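Local coordinates for protein putative L-alanine-DL-glutamate epimerase (Burkholderia xenovorans LB400, PDB 3SN4) that probably works as a racemase or epimerase of the mandelate racemase/muconate lactonizing enzyme family, and binds magnesium together with 2-oxoglutarate, at residues 160-165 against 212-217; 217-222 against 243-248; 353-358 against 382-387. All coordinates share one frame; numbering follows the deposited sequence.

Contact 1. Residues 160-165 against 212-217; sequences RAIKTN and PDVEIL. With AKG (2-oxoglutaric acid), chain C.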
loop_
_atom_site.group_PDB
_atom_site.type_symbol
_atom_site.label_atom_id
_atom_site.label_comp_id
_atom_site.label_asym_id
_atom_site.label_seq_id
_atom_site.Cartn_x
_atom_site.Cartn_y
_atom_site.Cartn_z
ATOM N N ARG A 160 -37.746 16.545 11.512
ATOM C CA ARG A 160 -36.970 15.602 12.303
ATOM C C ARG A 160 -35.515 16.004 12.425
ATOM O O ARG A 160 -34.793 15.498 13.274
ATOM C CB ARG A 160 -37.087 14.231 11.670
ATOM C CG ARG A 160 -38.516 13.770 11.587
ATOM C CD ARG A 160 -38.639 12.516 10.774
ATOM N NE ARG A 160 -40.045 12.139 10.674
ATOM C CZ ARG A 160 -40.471 10.996 10.154
ATOM N NH1 ARG A 160 -39.598 10.106 9.667
ATOM N NH2 ARG A 160 -41.771 10.747 10.116
ATOM N N ALA A 161 -35.095 16.935 11.578
ATOM C CA ALA A 161 -33.688 17.323 11.473
ATOM C C ALA A 161 -33.565 18.717 10.875
ATOM O O ALA A 161 -34.416 19.134 10.109
ATOM C CB ALA A 161 -32.910 16.296 10.614
ATOM N N ILE A 162 -32.508 19.432 11.258
ATOM C CA ILE A 162 -32.212 20.772 10.756
ATOM C C ILE A 162 -30.700 20.879 10.485
ATOM O O ILE A 162 -29.909 20.177 11.122
ATOM C CB ILE A 162 -32.658 21.889 11.758
ATOM C CG1 ILE A 162 -31.856 21.846 13.051
ATOM C CG2 ILE A 162 -34.159 21.802 12.051
ATOM C CD1 ILE A 162 -32.292 22.893 14.060
ATOM N N LYS A 163 -30.315 21.729 9.531
ATOM C CA LYS A 163 -28.890 21.953 9.224
ATOM C C LYS A 163 -28.529 23.426 9.274
ATOM O O LYS A 163 -29.178 24.250 8.618
ATOM C CB LYS A 163 -28.504 21.389 7.855
ATOM C CG LYS A 163 -26.988 21.300 7.668
ATOM C CD LYS A 163 -26.549 20.470 6.463
ATOM C CE LYS A 163 -26.629 21.276 5.149
ATOM N NZ LYS A 163 -26.492 20.404 3.937
ATOM N N THR A 164 -27.464 23.739 10.010
ATOM C CA THR A 164 -26.953 25.099 10.134
ATOM C C THR A 164 -25.531 25.178 9.611
ATOM O O THR A 164 -24.936 24.159 9.214
ATOM C CB THR A 164 -27.000 25.561 11.591
ATOM O OG1 THR A 164 -26.776 26.980 11.666
ATOM C CG2 THR A 164 -25.988 24.794 12.444
ATOM N N ASN A 165 -25.001 26.391 9.585
ATOM C CA ASN A 165 -23.650 26.669 9.084
ATOM C C ASN A 165 -22.838 27.383 10.177
ATOM O O ASN A 165 -23.071 27.116 11.338
ATOM C CB ASN A 165 -23.722 27.463 7.783
ATOM C CG ASN A 165 -24.542 26.764 6.741
ATOM O OD1 ASN A 165 -25.781 26.807 6.779
ATOM N ND2 ASN A 165 -23.870 26.122 5.784
ATOM N N PRO A 212 -34.318 17.453 22.571
ATOM C CA PRO A 212 -33.381 16.330 22.472
ATOM C C PRO A 212 -33.640 15.342 21.309
ATOM O O PRO A 212 -32.768 14.506 21.012
ATOM C CB PRO A 212 -33.562 15.627 23.815
ATOM C CG PRO A 212 -35.001 15.848 24.133
ATOM C CD PRO A 212 -35.314 17.235 23.637
ATOM N N ASP A 213 -34.809 15.413 20.672
ATOM C CA ASP A 213 -35.139 14.432 19.640
ATOM C C ASP A 213 -34.728 14.871 18.236
ATOM O O ASP A 213 -34.214 14.039 17.466
ATOM C CB ASP A 213 -36.612 14.068 19.691
ATOM C CG ASP A 213 -37.008 13.468 21.030
ATOM O OD1 ASP A 213 -36.126 13.282 21.900
ATOM O OD2 ASP A 213 -38.198 13.190 21.227
ATOM N N VAL A 214 -34.926 16.153 17.916
ATOM C CA VAL A 214 -34.628 16.682 16.593
ATOM C C VAL A 214 -33.120 16.601 16.300
ATOM O O VAL A 214 -32.283 16.905 17.159
ATOM C CB VAL A 214 -35.131 18.149 16.443
ATOM C CG1 VAL A 214 -34.601 18.793 15.149
ATOM C CG2 VAL A 214 -36.674 18.215 16.483
ATOM N N GLU A 215 -32.774 16.192 15.089
ATOM C CA GLU A 215 -31.374 15.976 14.758
ATOM C C GLU A 215 -30.782 17.269 14.241
ATOM O O GLU A 215 -31.456 18.019 13.544
ATOM C CB GLU A 215 -31.216 14.864 13.727
ATOM C CG GLU A 215 -31.683 13.490 14.170
ATOM C CD GLU A 215 -30.661 12.711 14.979
ATOM O OE1 GLU A 215 -29.447 13.056 14.986
ATOM O OE2 GLU A 215 -31.089 11.719 15.613
ATOM N N ILE A 216 -29.509 17.516 14.563
ATOM C CA ILE A 216 -28.823 18.708 14.124
ATOM C C ILE A 216 -27.641 18.326 13.253
ATOM O O ILE A 216 -26.780 17.533 13.668
ATOM C CB ILE A 216 -28.330 19.536 15.315
ATOM C CG1 ILE A 216 -29.513 19.999 16.189
ATOM C CG2 ILE A 216 -27.515 20.723 14.849
ATOM C CD1 ILE A 216 -29.061 20.833 17.407
ATOM N N LEU A 217 -27.641 18.877 12.047
ATOM C CA LEU A 217 -26.587 18.706 11.090
ATOM C C LEU A 217 -25.768 20.001 11.073
ATOM O O LEU A 217 -26.320 21.083 11.249
ATOM C CB LEU A 217 -27.170 18.435 9.701
ATOM C CG LEU A 217 -27.812 17.054 9.462
ATOM C CD1 LEU A 217 -29.108 16.886 10.254
ATOM C CD2 LEU A 217 -28.064 16.801 7.983
HETATM C C1 AKG C . -25.679 22.636 1.054
HETATM O O1 AKG C . -26.858 22.866 0.658
HETATM O O2 AKG C . -25.426 21.622 1.778
HETATM C C2 AKG C . -24.560 23.530 0.650
HETATM O O5 AKG C . -23.449 23.406 1.160
HETATM C C3 AKG C . -24.672 24.567 -0.442
HETATM C C4 AKG C . -24.966 26.030 -0.062
HETATM C C5 AKG C . -24.131 26.770 0.969
HETATM O O3 AKG C . -24.333 26.493 2.176
HETATM O O4 AKG C . -23.324 27.670 0.592
#
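The flat peptide groups of 160-165 and 212-217 meet edge to edge, C=O to N-H, in a parallel ladder. Arg160 O receives Glu215 N (2.8 Å), Ile162 N reaches Glu215 O (2.9 Å), Ile162 O receives Leu217 N and Thr164 N ends the ladder at Leu217 O (3.1 Å). Leu217 lies along this seam, its CD1 3.5 Å from Ile162 O. On the same face of the sheet, Ala161 CB touches both Glu215 CB and Leu217 CD1. The two strands run parallel, 24° apart, with helix 193-210 in the connection between them, a beta-alpha-beta crossover of the barrel domain of this enolase-type fold. Ile162 and Ile216 occupy the other face; helix 193-210 packs on both, and helix 144-156 on Ile162. Lys163 crosses Leu217 at about a right angle, its CG 3.5 Å from Leu217 CB. With CG anti to the backbone N (chi1 -166°), the chain bends at chi3 (81°) and leads away from the neighbouring strand to the ligand, where Lys163 NZ gives a hydrogen bond of 2.7 Å to O2 of 2-oxoglutarate. The same amino group forms a salt bridge with Glu245 and a hydrogen bond with Tyr122.

Contact 2. Residues 217-222 against 243-248; sequences LLDLNF and WVEIDS. With MG (magnesium ion), chain B; AKG (2-oxoglutaric acid), chain C.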
loop_
_atom_site.group_PDB
_atom_site.type_symbol
_atom_site.label_atom_id
_atom_site.label_comp_id
_atom_site.label_asym_id
_atom_site.label_seq_id
_atom_site.Cartn_x
_atom_site.Cartn_y
_atom_site.Cartn_z
ATOM N N LEU A 217 -27.641 18.877 12.047
ATOM C CA LEU A 217 -26.587 18.706 11.090
ATOM C C LEU A 217 -25.768 20.001 11.073
ATOM O O LEU A 217 -26.320 21.083 11.249
ATOM C CB LEU A 217 -27.170 18.435 9.701
ATOM C CG LEU A 217 -27.812 17.054 9.462
ATOM C CD1 LEU A 217 -29.108 16.886 10.254
ATOM C CD2 LEU A 217 -28.064 16.801 7.983
ATOM N N LEU A 218 -24.458 19.882 10.845
ATOM C CA LEU A 218 -23.584 21.042 10.725
ATOM C C LEU A 218 -22.850 20.971 9.396
ATOM O O LEU A 218 -22.217 19.952 9.081
ATOM C CB LEU A 218 -22.600 21.086 11.887
ATOM C CG LEU A 218 -21.561 22.215 11.976
ATOM C CD1 LEU A 218 -22.186 23.627 12.093
ATOM C CD2 LEU A 218 -20.636 21.926 13.136
ATOM N N ASP A 219 -22.931 22.058 8.623
ATOM C CA ASP A 219 -22.200 22.173 7.356
ATOM C C ASP A 219 -21.099 23.197 7.512
ATOM O O ASP A 219 -21.357 24.361 7.847
ATOM C CB ASP A 219 -23.150 22.541 6.223
ATOM C CG ASP A 219 -22.558 22.319 4.830
ATOM O OD1 ASP A 219 -21.320 22.172 4.655
ATOM O OD2 ASP A 219 -23.368 22.322 3.876
ATOM N N LEU A 220 -19.865 22.735 7.287
ATOM C CA LEU A 220 -18.661 23.569 7.322
ATOM C C LEU A 220 -18.142 23.916 5.919
ATOM O O LEU A 220 -17.175 24.676 5.783
ATOM C CB LEU A 220 -17.578 22.852 8.139
ATOM C CG LEU A 220 -17.989 22.420 9.577
ATOM C CD1 LEU A 220 -16.870 21.534 10.218
ATOM C CD2 LEU A 220 -18.299 23.639 10.431
ATOM N N ASN A 221 -18.807 23.398 4.889
ATOM C CA ASN A 221 -18.525 23.718 3.473
ATOM C C ASN A 221 -17.005 23.632 3.219
ATOM O O ASN A 221 -16.382 22.670 3.675
ATOM C CB ASN A 221 -19.110 25.076 3.079
ATOM C CG ASN A 221 -20.613 25.135 3.205
ATOM O OD1 ASN A 221 -21.138 25.634 4.196
ATOM N ND2 ASN A 221 -21.314 24.636 2.193
ATOM N N PHE A 222 -16.420 24.611 2.528
ATOM C CA PHE A 222 -14.976 24.648 2.266
ATOM C C PHE A 222 -14.269 25.645 3.217
ATOM O O PHE A 222 -13.237 26.244 2.844
ATOM C CB PHE A 222 -14.684 25.111 0.828
ATOM C CG PHE A 222 -15.090 24.146 -0.270
ATOM C CD1 PHE A 222 -14.161 23.223 -0.784
ATOM C CD2 PHE A 222 -16.343 24.239 -0.873
ATOM C CE1 PHE A 222 -14.498 22.360 -1.850
ATOM C CE2 PHE A 222 -16.699 23.387 -1.929
ATOM C CZ PHE A 222 -15.757 22.448 -2.438
ATOM N N TRP A 243 -24.708 14.723 11.281
ATOM C CA TRP A 243 -23.459 14.709 10.535
ATOM C C TRP A 243 -22.773 16.048 10.584
ATOM O O TRP A 243 -23.395 17.052 10.929
ATOM C CB TRP A 243 -23.628 14.220 9.092
ATOM C CG TRP A 243 -24.191 15.159 8.070
ATOM C CD1 TRP A 243 -23.918 16.485 7.900
ATOM C CD2 TRP A 243 -25.077 14.798 7.012
ATOM N NE1 TRP A 243 -24.616 16.982 6.821
ATOM C CE2 TRP A 243 -25.320 15.953 6.251
ATOM C CE3 TRP A 243 -25.708 13.606 6.650
ATOM C CZ2 TRP A 243 -26.168 15.956 5.158
ATOM C CZ3 TRP A 243 -26.553 13.613 5.560
ATOM C CH2 TRP A 243 -26.764 14.780 4.821
ATOM N N VAL A 244 -21.478 16.033 10.259
ATOM C CA VAL A 244 -20.711 17.236 9.974
ATOM C C VAL A 244 -20.255 17.143 8.526
ATOM O O VAL A 244 -19.632 16.161 8.112
ATOM C CB VAL A 244 -19.508 17.401 10.878
ATOM C CG1 VAL A 244 -18.788 18.729 10.585
ATOM C CG2 VAL A 244 -19.908 17.346 12.368
ATOM N N GLU A 245 -20.599 18.172 7.770
ATOM C CA GLU A 245 -20.429 18.209 6.344
ATOM C C GLU A 245 -19.215 19.046 6.036
ATOM O O GLU A 245 -19.078 20.177 6.522
ATOM C CB GLU A 245 -21.678 18.812 5.731
ATOM C CG GLU A 245 -21.867 18.655 4.227
ATOM C CD GLU A 245 -23.298 19.042 3.818
ATOM O OE1 GLU A 245 -23.478 19.508 2.693
ATOM O OE2 GLU A 245 -24.241 18.900 4.628
ATOM N N ILE A 246 -18.325 18.483 5.228
ATOM C CA ILE A 246 -17.023 19.097 4.945
ATOM C C ILE A 246 -16.741 18.855 3.472
ATOM O O ILE A 246 -16.672 17.704 3.025
ATOM C CB ILE A 246 -15.913 18.459 5.788
ATOM C CG1 ILE A 246 -16.093 18.791 7.275
ATOM C CG2 ILE A 246 -14.496 18.925 5.332
ATOM C CD1 ILE A 246 -15.178 17.970 8.209
ATOM N N ASP A 247 -16.578 19.920 2.712
ATOM C CA ASP A 247 -16.134 19.787 1.336
ATOM C C ASP A 247 -14.628 19.948 1.207
ATOM O O ASP A 247 -14.038 20.855 1.813
ATOM C CB ASP A 247 -16.830 20.794 0.456
ATOM C CG ASP A 247 -18.316 20.615 0.454
ATOM O OD1 ASP A 247 -18.802 19.498 0.143
ATOM O OD2 ASP A 247 -18.982 21.612 0.768
ATOM N N SER A 248 -14.020 19.090 0.396
ATOM C CA SER A 248 -12.566 19.000 0.295
ATOM C C SER A 248 -12.191 18.399 -1.020
ATOM O O SER A 248 -12.859 17.464 -1.490
ATOM C CB SER A 248 -11.978 18.116 1.411
ATOM O OG SER A 248 -10.565 18.008 1.240
HETATM MG MG MG B . -23.173 21.455 1.958
HETATM C C1 AKG C . -25.679 22.636 1.054
HETATM O O1 AKG C . -26.858 22.866 0.658
HETATM O O2 AKG C . -25.426 21.622 1.778
HETATM C C2 AKG C . -24.560 23.530 0.650
HETATM O O5 AKG C . -23.449 23.406 1.160
HETATM C C3 AKG C . -24.672 24.567 -0.442
HETATM C C4 AKG C . -24.966 26.030 -0.062
HETATM C C5 AKG C . -24.131 26.770 0.969
HETATM O O3 AKG C . -24.333 26.493 2.176
HETATM O O4 AKG C . -23.324 27.670 0.592
HETATM O O HOH W 1 -21.134 21.451 2.080
HETATM O O HOH W 2 -20.052 23.645 -0.194
#
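Two adjacent parallel barrel strands meet here, within the beta-alpha-beta unit of strand 215-219, helix 226-235 and strand 243-245, and their C-terminal ends carry the metal site. Leu218 N to Trp243 O, Glu245 N to Leu218 O and Leu220 N to Glu245 O set the backbone pairing. Asp219 pairs with Glu245, so both side chains leave on the same face; with CG anti to the backbone N in each (chi1 near -165°) the carboxylates stack, planes 27° apart. Asp219 OD2 and Glu245 OE1 lie 3.1 Å apart because each binds the magnesium ion, at 2.1 Å. Asp219 OD1 accepts Asn221 N (2.8 Å) in an Asx turn and lies 2.7 Å from the metal-bound water, while Glu245 OE2 takes Trp243 NE1 (2.9 Å) and a salt bridge from Lys163. On the same face, Leu217 CD2 makes a CH-pi contact over the Trp243 six-membered ring. Asp247 CB stands 3.4 Å over the centre of the Phe222 ring. Asn221 ND2 makes a weak hydrogen bond to 2-oxoglutarate O5 (2.7 Å). With O2 and O5 of the ligand, a water and Glu269 completing the magnesium shell, this is the three-carboxylate metal site of the enolase superfamily.

Contact 3. Residues 353-358 against 382-387; sequences DELFTH and EAILAH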
loop_
_atom_site.group_PDB
_atom_site.type_symbol
_atom_site.label_atom_id
_atom_site.label_comp_id
_atom_site.label_asym_id
_atom_site.label_seq_id
_atom_site.Cartn_x
_atom_site.Cartn_y
_atom_site.Cartn_z
ATOM N N ASP A 353 -44.073 29.792 -5.142
ATOM C CA ASP A 353 -45.207 28.987 -5.598
ATOM C C ASP A 353 -45.772 29.491 -6.928
ATOM O O ASP A 353 -46.300 28.695 -7.696
ATOM C CB ASP A 353 -46.316 28.935 -4.521
ATOM C CG ASP A 353 -45.935 28.070 -3.297
ATOM O OD1 ASP A 353 -44.935 27.299 -3.336
ATOM O OD2 ASP A 353 -46.653 28.151 -2.280
ATOM N N GLU A 354 -45.663 30.798 -7.197
ATOM C CA GLU A 354 -46.120 31.392 -8.462
ATOM C C GLU A 354 -45.362 30.834 -9.659
ATOM O O GLU A 354 -45.912 30.714 -10.752
ATOM C CB GLU A 354 -45.946 32.927 -8.419
ATOM C CG GLU A 354 -46.542 33.713 -9.608
ATOM C CD GLU A 354 -45.989 35.144 -9.716
ATOM O OE1 GLU A 354 -45.285 35.579 -8.784
ATOM O OE2 GLU A 354 -46.264 35.832 -10.730
ATOM N N LEU A 355 -44.084 30.519 -9.453
ATOM C CA LEU A 355 -43.197 30.081 -10.528
ATOM C C LEU A 355 -43.456 28.664 -11.034
ATOM O O LEU A 355 -42.961 28.302 -12.104
ATOM C CB LEU A 355 -41.725 30.163 -10.061
ATOM C CG LEU A 355 -41.182 31.540 -9.659
ATOM C CD1 LEU A 355 -39.797 31.431 -9.014
ATOM C CD2 LEU A 355 -41.166 32.464 -10.885
ATOM N N PHE A 356 -44.162 27.851 -10.243
ATOM C CA PHE A 356 -44.316 26.430 -10.533
ATOM C C PHE A 356 -45.776 25.992 -10.439
ATOM O O PHE A 356 -46.559 26.552 -9.670
ATOM C CB PHE A 356 -43.463 25.581 -9.565
ATOM C CG PHE A 356 -41.998 25.901 -9.619
ATOM C CD1 PHE A 356 -41.207 25.392 -10.630
ATOM C CD2 PHE A 356 -41.424 26.747 -8.681
ATOM C CE1 PHE A 356 -39.847 25.694 -10.692
ATOM C CE2 PHE A 356 -40.081 27.058 -8.743
ATOM C CZ PHE A 356 -39.289 26.523 -9.753
ATOM N N THR A 357 -46.123 24.980 -11.231
ATOM C CA THR A 357 -47.485 24.455 -11.267
ATOM C C THR A 357 -47.849 23.670 -10.011
ATOM O O THR A 357 -48.993 23.690 -9.613
ATOM C CB THR A 357 -47.710 23.565 -12.487
ATOM O OG1 THR A 357 -46.686 22.549 -12.521
ATOM C CG2 THR A 357 -47.687 24.404 -13.770
ATOM N N HIS A 358 -46.895 22.960 -9.409
ATOM C CA HIS A 358 -47.143 22.238 -8.132
ATOM C C HIS A 358 -46.032 22.443 -7.110
ATOM O O HIS A 358 -44.850 22.485 -7.453
ATOM C CB HIS A 358 -47.305 20.736 -8.348
ATOM C CG HIS A 358 -48.420 20.383 -9.269
ATOM N ND1 HIS A 358 -49.735 20.365 -8.868
ATOM C CD2 HIS A 358 -48.415 20.042 -10.579
ATOM C CE1 HIS A 358 -50.498 20.036 -9.896
ATOM N NE2 HIS A 358 -49.721 19.833 -10.946
ATOM N N GLU A 382 -45.125 32.412 -17.847
ATOM C CA GLU A 382 -45.643 33.751 -17.622
ATOM C C GLU A 382 -45.172 34.332 -16.286
ATOM O O GLU A 382 -44.896 35.526 -16.176
ATOM C CB GLU A 382 -47.164 33.749 -17.698
ATOM C CG GLU A 382 -47.709 35.097 -18.052
ATOM C CD GLU A 382 -49.214 35.125 -18.147
ATOM O OE1 GLU A 382 -49.822 34.031 -18.282
ATOM O OE2 GLU A 382 -49.770 36.253 -18.098
ATOM N N ALA A 383 -45.084 33.496 -15.268
ATOM C CA ALA A 383 -44.599 33.937 -13.968
ATOM C C ALA A 383 -43.071 34.203 -13.992
ATOM O O ALA A 383 -42.576 35.123 -13.342
ATOM C CB ALA A 383 -44.945 32.903 -12.919
ATOM N N ILE A 384 -42.338 33.379 -14.736
ATOM C CA ILE A 384 -40.897 33.568 -14.941
ATOM C C ILE A 384 -40.634 34.954 -15.529
ATOM O O ILE A 384 -39.776 35.711 -15.046
ATOM C CB ILE A 384 -40.344 32.465 -15.864
ATOM C CG1 ILE A 384 -40.227 31.159 -15.078
ATOM C CG2 ILE A 384 -38.981 32.859 -16.436
ATOM C CD1 ILE A 384 -39.838 29.988 -15.878
ATOM N N LEU A 385 -41.400 35.309 -16.547
ATOM C CA LEU A 385 -41.260 36.614 -17.149
ATOM C C LEU A 385 -41.709 37.755 -16.211
ATOM O O LEU A 385 -41.197 38.867 -16.324
ATOM C CB LEU A 385 -41.992 36.674 -18.503
ATOM C CG LEU A 385 -41.464 35.707 -19.584
ATOM C CD1 LEU A 385 -42.271 35.872 -20.856
ATOM C CD2 LEU A 385 -39.992 35.876 -19.887
ATOM N N ALA A 386 -42.622 37.491 -15.276
ATOM C CA ALA A 386 -42.993 38.499 -14.269
ATOM C C ALA A 386 -41.902 38.706 -13.210
ATOM O O ALA A 386 -41.983 39.671 -12.451
ATOM C CB ALA A 386 -44.333 38.152 -13.595
ATOM N N HIS A 387 -40.895 37.827 -13.170
ATOM C CA HIS A 387 -39.788 37.905 -12.209
ATOM C C HIS A 387 -38.428 37.946 -12.920
ATOM O O HIS A 387 -37.629 37.003 -12.850
ATOM C CB HIS A 387 -39.889 36.754 -11.192
ATOM C CG HIS A 387 -41.057 36.899 -10.271
ATOM N ND1 HIS A 387 -41.024 37.716 -9.159
ATOM C CD2 HIS A 387 -42.321 36.409 -10.343
ATOM C CE1 HIS A 387 -42.212 37.703 -8.574
ATOM N NE2 HIS A 387 -43.021 36.929 -9.281
#
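Residues 353-355 have helical backbone angles without regular helical bonding; a weak Phe356 N to Asp353 O bond closes the turn, and they abut the last turn of helix 381-386. The nearest CA atoms are those of Leu355 and Ala383, 5.4 Å apart. Where the helix finishes, Ala386 N still bonds to Glu382 O, and His387 N turns back to Ile384 O (3.0 Å). Ala383, pointing at the loop, lets the two backbones come close: its CB lies 3.2 Å from Glu354 O and 3.8 Å from Glu354 CG. Leu355 reaches in beside it, CD2 lying 3.9 Å from Ala383 O and also nearing the His387 ring at CD2. Glu354 extends over Ala383 with CG anti to the backbone N (chi1 -173°); it and His387 come from opposite directions, Glu354 OE1 reaching the edge of the His387 ring. In the conformer described, Glu354 OE1 accepts a 2.7 Å hydrogen bond from His387 NE2, doubtful as a permanent link because Glu354 has a second conformer. The carboxylate stands steeply to the imidazole, planes 76° apart, and the nitrogen meets OE1 from above the carboxylate plane. Trp351 stacks on the His387 ring. Leu355 and Ile384 both also pack on strands 5-14 and 19-27. The contact thus belongs to the capping region of the enolase superfamily fold, where C-terminal segments return to the N-terminal domain.

How the contacts relate
After the N-terminal antiparallel sheet, the chain enters the barrel, where contact 1 closes the loop from strand 161-168 through helix 193-210 to strand 215-219. Contact 2 follows by way of helix 226-235, using that same strand and sharing Leu217, so three neighbouring strands become one parallel run. The two do not nest, but they touch beside the ligand they share, with a probable hydrogen bond between Thr164 O and Asp219 N. Contact 3 comes last and closes a loop of its own, joining the region after strand 342-344 to the C-terminal helix and packing both against strands 5-14 and 19-27 of the N-terminal domain; its centre lies about 31 Å from contact 1's and 33 Å from contact 2's.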